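Local structure of BluB-like flavoprotein (Clostridium difficile 630, 3EO8) at residues I43-F48 with V106-Y111. The protein binds flavin mononucleotide and, as a member of the nitroreductase family, probably works as an FMN-dependent oxidoreductase. Sequence-based numbering, arbitrary orientation.
Sequences IQNWHF and VFTKVY
Antiparallel strands 47-51 and 102-108 of the nitroreductase-fold sheet meet here, and beyond their pairing side chains join the adjoining loops, which lie beside an FMN pocket. His47 and Phe107 form a hydrogen-bonded pair: Phe107 N gives a bond to His47 O (2.8 Å) in the plane of that carbonyl, whereas His47 N approaches Phe107 O (3.0 Å) from above the carbonyl plane of Phe107. In the next, non-hydrogen-bonded pair, Val106 and Phe48 lie side by side, and Val106 CG1 sits over one face of the Phe48 ring, 4.1 Å from its centroid, a CH-pi contact. On the Asn45 side of these pairs, where Asn45 is the centre of an inverse gamma turn, side chains provide the bonds. Thr108 OG1, anti to its own backbone N (chi1 -171°), donates to Asn45 O at 2.7 Å. Asn45 ND2 returns a nearly straight bond to Lys109 O (3.2 Å, 167° at the hydrogen), with Lys109 O close to the amide plane of Asn45; the same ND2 also donates to Gly138 O, its stronger partner. The extended Lys109 chain passes Asn45 CB; Lys109 CE reaches Ile43 CG1, tip to tip, and a water accepts from Lys109 NZ and donates to Ile43 O. Ile43 CD1 rests obliquely 3.5 Å from Tyr111 CD1. Helix 137-155 packs on Asn45, Trp46 and Thr108, helix 24-35 covers Phe48, strand 189-197 continues the sheet beyond Val106, and on the other edge Phe48 pairs in parallel with a strand of the second subunit.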
# COMPACT_ATOMS: atom_id res chain seq x y z
N ILE A 43 8.68 -3.78 9.61
CA ILE A 43 7.60 -3.87 10.59
C ILE A 43 6.65 -5.05 10.31
O ILE A 43 6.08 -5.59 11.25
CB ILE A 43 6.80 -2.56 10.71
CG1 ILE A 43 5.82 -2.64 11.87
CG2 ILE A 43 6.09 -2.23 9.39
CD1 ILE A 43 5.23 -1.28 12.26
N GLN A 44 6.51 -5.46 9.05
CA GLN A 44 5.62 -6.55 8.70
C GLN A 44 4.29 -6.42 9.45
O GLN A 44 3.87 -7.34 10.14
CB GLN A 44 6.25 -7.89 9.00
CG GLN A 44 7.58 -8.13 8.29
CD GLN A 44 8.40 -9.20 8.98
OE1 GLN A 44 8.25 -10.38 8.70
NE2 GLN A 44 9.29 -8.78 9.88
N ASN A 45 3.62 -5.29 9.24
CA ASN A 45 2.42 -4.96 9.98
C ASN A 45 1.20 -5.59 9.37
O ASN A 45 0.35 -4.91 8.78
CB ASN A 45 2.23 -3.43 10.08
CG ASN A 45 2.24 -2.71 8.71
OD1 ASN A 45 2.95 -3.12 7.76
ND2 ASN A 45 1.44 -1.63 8.60
N TRP A 46 1.14 -6.91 9.44
CA TRP A 46 0.03 -7.62 8.83
C TRP A 46 -0.25 -8.93 9.56
O TRP A 46 0.67 -9.55 10.07
CB TRP A 46 0.33 -7.91 7.37
CG TRP A 46 1.74 -8.42 7.07
CD1 TRP A 46 2.27 -9.64 7.36
CD2 TRP A 46 2.73 -7.73 6.31
NE1 TRP A 46 3.55 -9.73 6.86
CE2 TRP A 46 3.85 -8.57 6.21
CE3 TRP A 46 2.79 -6.46 5.73
CZ2 TRP A 46 5.02 -8.18 5.53
CZ3 TRP A 46 3.94 -6.07 5.08
CH2 TRP A 46 5.04 -6.94 4.97
N HIS A 47 -1.54 -9.31 9.60
CA HIS A 47 -1.97 -10.62 10.11
C HIS A 47 -3.19 -11.03 9.31
O HIS A 47 -4.16 -10.29 9.23
CB HIS A 47 -2.31 -10.58 11.62
CG HIS A 47 -2.48 -11.95 12.21
ND1 HIS A 47 -1.42 -12.68 12.70
CD2 HIS A 47 -3.57 -12.74 12.33
CE1 HIS A 47 -1.85 -13.85 13.12
NE2 HIS A 47 -3.15 -13.91 12.91
N PHE A 48 -3.15 -12.21 8.71
CA PHE A 48 -4.23 -12.67 7.86
C PHE A 48 -5.11 -13.68 8.59
O PHE A 48 -4.63 -14.77 8.95
CB PHE A 48 -3.65 -13.32 6.58
CG PHE A 48 -2.86 -12.37 5.74
CD1 PHE A 48 -1.55 -12.03 6.09
CD2 PHE A 48 -3.43 -11.77 4.63
CE1 PHE A 48 -0.84 -11.09 5.35
CE2 PHE A 48 -2.72 -10.84 3.88
CZ PHE A 48 -1.43 -10.50 4.23
N VAL A 106 -7.71 -8.93 6.75
CA VAL A 106 -6.33 -8.55 6.83
C VAL A 106 -6.22 -7.48 7.89
O VAL A 106 -6.68 -6.33 7.70
CB VAL A 106 -5.77 -8.04 5.50
CG1 VAL A 106 -4.30 -7.96 5.63
CG2 VAL A 106 -6.13 -9.02 4.35
N PHE A 107 -5.65 -7.89 9.03
CA PHE A 107 -5.40 -6.98 10.15
C PHE A 107 -4.04 -6.30 9.95
O PHE A 107 -3.16 -6.84 9.31
CB PHE A 107 -5.42 -7.71 11.50
CG PHE A 107 -6.80 -7.94 12.04
CD1 PHE A 107 -7.63 -8.90 11.48
CD2 PHE A 107 -7.29 -7.17 13.07
CE1 PHE A 107 -8.92 -9.12 11.98
CE2 PHE A 107 -8.57 -7.35 13.56
CZ PHE A 107 -9.40 -8.34 13.02
N THR A 108 -3.90 -5.12 10.53
CA THR A 108 -2.69 -4.33 10.38
C THR A 108 -2.54 -3.50 11.66
O THR A 108 -3.36 -3.58 12.57
CB THR A 108 -2.76 -3.46 9.09
OG1 THR A 108 -1.48 -2.86 8.84
CG2 THR A 108 -3.85 -2.37 9.20
N LYS A 109 -1.43 -2.79 11.77
CA LYS A 109 -1.18 -1.90 12.87
C LYS A 109 -0.45 -0.64 12.40
O LYS A 109 0.14 -0.61 11.30
CB LYS A 109 -0.40 -2.62 13.97
CG LYS A 109 1.02 -3.05 13.59
CD LYS A 109 1.81 -3.58 14.79
CE LYS A 109 3.13 -4.20 14.29
NZ LYS A 109 4.17 -4.44 15.34
N VAL A 110 -0.51 0.42 13.20
CA VAL A 110 0.08 1.69 12.82
C VAL A 110 1.60 1.57 12.76
O VAL A 110 2.20 0.90 13.59
CB VAL A 110 -0.32 2.84 13.80
CG1 VAL A 110 0.50 4.09 13.51
CG2 VAL A 110 -1.78 3.14 13.70
N TYR A 111 2.20 2.18 11.75
CA TYR A 111 3.65 2.31 11.62
C TYR A 111 3.99 3.79 11.71
O TYR A 111 3.54 4.57 10.88
CB TYR A 111 4.13 1.74 10.30
CG TYR A 111 5.56 2.04 10.01
CD1 TYR A 111 6.57 1.58 10.84
CD2 TYR A 111 5.93 2.78 8.89
CE1 TYR A 111 7.90 1.87 10.58
CE2 TYR A 111 7.24 3.04 8.62
CZ TYR A 111 8.23 2.58 9.49
OH TYR A 111 9.55 2.88 9.23
O HOH W 1 5.87 -6.05 13.89